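Local coordinates for protein 4-alpha-glucanotransferase (Streptococcus agalactiae, PDB 6M6T) that is an amylomaltase, or disproportionating enzyme, of the 4-alpha-glucanotransferase family, whose members are built round a TIM-barrel fold, at residues A[145-148]-A[149-153]; A[175-178]-A[179-182]. All coordinates share one frame; numbering follows the deposited sequence.

Both contacts are single turns at the C-terminal ends of two packed helices, 140-152 for contact 1 and 171-180 for contact 2, about 11 Å apart between centres. Contact 1 is largely buried, with regular backbone bonds and apolar side chains set against neighbouring helices and loops. Contact 2 lies at the surface, farther from the centre of the chain; its turn is less regular, two of its three backbone bonds being weak, and its one apolar side-chain contact, Tyr177 with Leu181, sits among mostly polar, exposed neighbours. A salt bridge between Glu145 OE1 and Arg178 NE, 2.8 Å long, ties the two helices together, while His152 and Phe153 pack against Tyr177 and Lys180.

Contact 1 (A[145-148]-A[149-153])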
loop_
_atom_site.group_PDB
_atom_site.type_symbol
_atom_site.label_atom_id
_atom_site.label_comp_id
_atom_site.label_asym_id
_atom_site.label_seq_id
_atom_site.Cartn_x
_atom_site.Cartn_y
_atom_site.Cartn_z
ATOM N N GLU A 145 1.927 12.224 -19.265
ATOM C CA GLU A 145 2.697 12.008 -20.480
ATOM C C GLU A 145 3.425 10.675 -20.423
ATOM O O GLU A 145 3.510 9.974 -21.430
ATOM C CB GLU A 145 3.674 13.161 -20.711
ATOM C CG GLU A 145 2.978 14.484 -20.956
ATOM C CD GLU A 145 3.915 15.677 -20.932
ATOM O OE1 GLU A 145 5.138 15.470 -21.106
ATOM O OE2 GLU A 145 3.420 16.823 -20.745
ATOM N N PHE A 146 3.947 10.297 -19.256
ATOM C CA PHE A 146 4.561 8.978 -19.135
ATOM C C PHE A 146 3.577 7.884 -19.523
ATOM O O PHE A 146 3.897 6.999 -20.320
ATOM C CB PHE A 146 5.071 8.765 -17.710
ATOM C CG PHE A 146 5.727 7.422 -17.487
ATOM C CD1 PHE A 146 7.076 7.240 -17.764
ATOM C CD2 PHE A 146 5.000 6.349 -16.976
ATOM C CE1 PHE A 146 7.689 6.016 -17.546
ATOM C CE2 PHE A 146 5.603 5.121 -16.759
ATOM C CZ PHE A 146 6.954 4.953 -17.047
ATOM N N MET A 147 2.366 7.937 -18.975
ATOM C CA MET A 147 1.369 6.921 -19.303
ATOM C C MET A 147 0.974 6.969 -20.772
ATOM O O MET A 147 0.717 5.923 -21.380
ATOM C CB MET A 147 0.128 7.079 -18.422
ATOM C CG MET A 147 0.370 6.735 -16.962
ATOM S SD MET A 147 0.967 5.048 -16.655
ATOM C CE MET A 147 -0.001 4.092 -17.848
ATOM N N ALA A 148 0.929 8.160 -21.360
ATOM C CA ALA A 148 0.585 8.254 -22.772
ATOM C C ALA A 148 1.674 7.640 -23.647
ATOM O O ALA A 148 1.396 6.837 -24.548
ATOM C CB ALA A 148 0.340 9.714 -23.145
ATOM N N ILE A 149 2.922 8.015 -23.414
ATOM C CA ILE A 149 4.001 7.425 -24.190
ATOM C C ILE A 149 4.028 5.915 -23.983
ATOM O O ILE A 149 4.253 5.147 -24.927
ATOM C CB ILE A 149 5.344 8.088 -23.832
ATOM C CG1 ILE A 149 5.261 9.599 -24.047
ATOM C CG2 ILE A 149 6.455 7.531 -24.687
ATOM C CD1 ILE A 149 6.493 10.340 -23.614
ATOM N N LYS A 150 3.766 5.461 -22.753
ATOM C CA LYS A 150 3.770 4.028 -22.482
ATOM C C LYS A 150 2.710 3.320 -23.307
ATOM O O LYS A 150 2.948 2.243 -23.867
ATOM C CB LYS A 150 3.549 3.785 -20.990
ATOM C CG LYS A 150 3.511 2.315 -20.583
ATOM C CD LYS A 150 3.617 2.162 -19.073
ATOM C CE LYS A 150 3.739 0.697 -18.681
ATOM N NZ LYS A 150 4.965 0.054 -19.223
ATOM N N GLU A 151 1.530 3.922 -23.396
ATOM C CA GLU A 151 0.458 3.294 -24.147
ATOM C C GLU A 151 0.758 3.313 -25.636
ATOM O O GLU A 151 0.472 2.326 -26.321
ATOM C CB GLU A 151 -0.880 3.969 -23.814
ATOM C CG GLU A 151 -1.528 3.388 -22.538
ATOM C CD GLU A 151 -2.603 4.284 -21.885
ATOM O OE1 GLU A 151 -2.955 5.351 -22.444
ATOM O OE2 GLU A 151 -3.102 3.908 -20.792
ATOM N N HIS A 152 1.384 4.391 -26.140
ATOM C CA HIS A 152 1.725 4.446 -27.564
ATOM C C HIS A 152 2.619 3.281 -27.944
ATOM O O HIS A 152 2.367 2.593 -28.938
ATOM C CB HIS A 152 2.402 5.774 -27.933
ATOM C CG HIS A 152 2.895 5.829 -29.358
ATOM N ND1 HIS A 152 3.898 6.684 -29.770
ATOM C CD2 HIS A 152 2.521 5.137 -30.463
ATOM C CE1 HIS A 152 4.120 6.517 -31.061
ATOM N NE2 HIS A 152 3.300 5.582 -31.505
ATOM N N PHE A 153 3.646 3.024 -27.143
ATOM C CA PHE A 153 4.593 1.946 -27.403
ATOM C C PHE A 153 4.042 0.587 -27.025
ATOM O O PHE A 153 4.821 -0.366 -26.866
ATOM C CB PHE A 153 5.916 2.213 -26.678
ATOM C CG PHE A 153 6.682 3.350 -27.267
ATOM C CD1 PHE A 153 6.907 3.409 -28.638
ATOM C CD2 PHE A 153 7.144 4.379 -26.474
ATOM C CE1 PHE A 153 7.590 4.463 -29.198
ATOM C CE2 PHE A 153 7.836 5.436 -27.033
ATOM C CZ PHE A 153 8.053 5.481 -28.393
#
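Phe146, Met147 and Lys150 form the buried side of this last full turn of helix 140-152. Lys150 has CG anti to its own backbone N (chi1 179°), and its methylene chain runs past the two earlier side chains: CD lies 4.2 Å from Phe146 CE2, meeting the ring obliquely, and 4.3 Å from Met147 CE. A bend at the last torsion then turns the amine to Asp224, with which it forms a salt bridge. Val226 and Trp229 pack against Phe146 from outside, and Phe62 against Met147 and Lys150.

The backbone beneath is regular. Ile149 N reaches Glu145 O at 2.8 Å in an almost straight bond (179°), and His152 N reaches Ala148 O at 2.9 Å; between them Lys150 N binds Phe146 O and Glu151 N binds Met147 O. The CG1 branch of Ile149 lies alongside the first of these acceptors, with CG1 3.2 Å from Glu145 O. After His152, Phe153 is the first residue to leave helical geometry, though its N still bonds to Ile149 O.

The solvent side is that of His152, which touches the preceding turn merely through CB, 3.7 Å from Ala148 O, while its exposed imidazole leads away toward helix 171-180. Glu151 is partly exposed; its CB lies 3.5 Å from Met147 O, and OE1 is hydrogen-bonded to His188. The turn thus supplies hydrocarbon contacts and backbone bonds internally, whereas its charged ends, Glu145 to Arg178 included, are matched by other parts of the fold, so that the charges fasten the helix to its surroundings.

Contact 2 (A[175-178]-A[179-182]); sequences AGYR and QKLS
Tyr177 and Leu181, one turn apart, lie side by side and point the same way where helix 171-180 ends. Tyr177 CG stands beside the backbone N, anti to the carbonyl carbon (chi1 -85°), which sets the ring along the flank of the turn; its CD2 meets Leu181 CD1 at 3.9 Å, and more loosely its CE2 comes within 4.4 Å of Lys180 CE. Both neighbours approach the ring obliquely. The phenol oxygen is hydrogen-bonded to Asp163, and Ile149 of helix 140-152 packs on the ring as well, so the ring lies between its own turn and helix 140-152.

Gln179 meets the turn on another side. Its CB is 3.3 Å from Ala175 O, and its backbone N gives a weak hydrogen bond, 3.4 Å long, to Gly176 O. The same oxygen accepts a better bond from Lys180 N, at 2.9 Å and 152°, so two successive backbone amides converge on one carbonyl.

Arg178 contributes mostly backbone here. Its side chain extends away from the turn toward helix 140-152, where NE forms a salt bridge with Glu145 OE1 and NH2 a long, weak ion pair with Asp142, while its O lies 3.4 Å from Ser182 CB in the next helix.

Leu181 marks the junction: it is the first residue to leave helical geometry and the N-cap position of helix 182-208. Its N makes only a weak bond to Tyr177 O, at 3.1 Å and 121°, and its CB also lies 3.2 Å from Tyr177 O. One regular backbone bond and two weak ones, beside an apolar tyrosine-leucine contact, are consistent with a helix that ends where the next begins.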
loop_
_atom_site.group_PDB
_atom_site.type_symbol
_atom_site.label_atom_id
_atom_site.label_comp_id
_atom_site.label_asym_id
_atom_site.label_seq_id
_atom_site.Cartn_x
_atom_site.Cartn_y
_atom_site.Cartn_z
ATOM N N ALA A 175 8.534 17.828 -27.068
ATOM C CA ALA A 175 7.546 18.711 -27.675
ATOM C C ALA A 175 6.811 18.018 -28.812
ATOM O O ALA A 175 5.668 18.387 -29.104
ATOM C CB ALA A 175 8.206 20.010 -28.160
ATOM N N GLY A 176 7.423 17.005 -29.441
ATOM C CA GLY A 176 6.700 16.242 -30.452
ATOM C C GLY A 176 5.670 15.294 -29.853
ATOM O O GLY A 176 4.541 15.186 -30.347
ATOM N N TYR A 177 6.038 14.605 -28.772
ATOM C CA TYR A 177 5.133 13.615 -28.193
ATOM C C TYR A 177 3.977 14.259 -27.437
ATOM O O TYR A 177 2.893 13.671 -27.358
ATOM C CB TYR A 177 5.916 12.680 -27.284
ATOM C CG TYR A 177 6.553 11.540 -28.028
ATOM C CD1 TYR A 177 7.703 11.729 -28.784
ATOM C CD2 TYR A 177 5.998 10.274 -27.987
ATOM C CE1 TYR A 177 8.279 10.683 -29.466
ATOM C CE2 TYR A 177 6.569 9.224 -28.660
ATOM C CZ TYR A 177 7.699 9.430 -29.399
ATOM O OH TYR A 177 8.246 8.371 -30.073
ATOM N N ARG A 178 4.205 15.424 -26.863
ATOM C CA ARG A 178 3.132 16.057 -26.083
ATOM C C ARG A 178 2.147 16.752 -27.003
ATOM O O ARG A 178 1.158 17.227 -26.500
ATOM C CB ARG A 178 3.696 17.127 -25.164
ATOM C CG ARG A 178 4.906 16.672 -24.385
ATOM C CD ARG A 178 5.378 17.937 -23.738
ATOM N NE ARG A 178 6.263 17.538 -22.677
ATOM C CZ ARG A 178 7.104 18.355 -22.097
ATOM N NH1 ARG A 178 7.147 19.614 -22.487
ATOM N NH2 ARG A 178 7.879 17.912 -21.128
ATOM N N GLN A 179 2.476 16.881 -28.278
ATOM C CA GLN A 179 1.629 17.579 -29.273
ATOM C C GLN A 179 0.887 16.502 -30.044
ATOM O O GLN A 179 -0.265 16.698 -30.385
ATOM C CB GLN A 179 2.578 18.267 -30.250
ATOM C CG GLN A 179 2.079 19.554 -30.890
ATOM C CD GLN A 179 2.914 19.928 -32.096
ATOM O OE1 GLN A 179 4.108 19.645 -32.169
ATOM N NE2 GLN A 179 2.275 20.543 -33.078
ATOM N N LYS A 180 1.610 15.432 -30.334
ATOM C CA LYS A 180 1.126 14.268 -31.062
ATOM C C LYS A 180 0.180 13.418 -30.206
ATOM O O LYS A 180 -0.647 12.684 -30.762
ATOM C CB LYS A 180 2.359 13.496 -31.591
ATOM C CG LYS A 180 2.240 11.983 -31.808
ATOM C CD LYS A 180 3.626 11.299 -31.751
ATOM C CE LYS A 180 3.512 9.772 -31.783
ATOM N NZ LYS A 180 2.632 9.334 -32.924
ATOM N N LEU A 181 0.227 13.560 -28.871
ATOM C CA LEU A 181 -0.568 12.734 -27.964
ATOM C C LEU A 181 -1.337 13.557 -26.933
ATOM O O LEU A 181 -1.614 13.068 -25.838
ATOM C CB LEU A 181 0.321 11.720 -27.245
ATOM C CG LEU A 181 1.040 10.629 -28.038
ATOM C CD1 LEU A 181 2.185 10.052 -27.194
ATOM C CD2 LEU A 181 0.071 9.515 -28.486
ATOM N N SER A 182 -1.662 14.798 -27.243
ATOM C CA SER A 182 -2.266 15.658 -26.201
ATOM C C SER A 182 -3.618 15.188 -25.649
ATOM O O SER A 182 -3.895 15.554 -24.532
ATOM C CB SER A 182 -2.279 17.082 -26.632
ATOM O OG SER A 182 -3.188 17.273 -27.683
#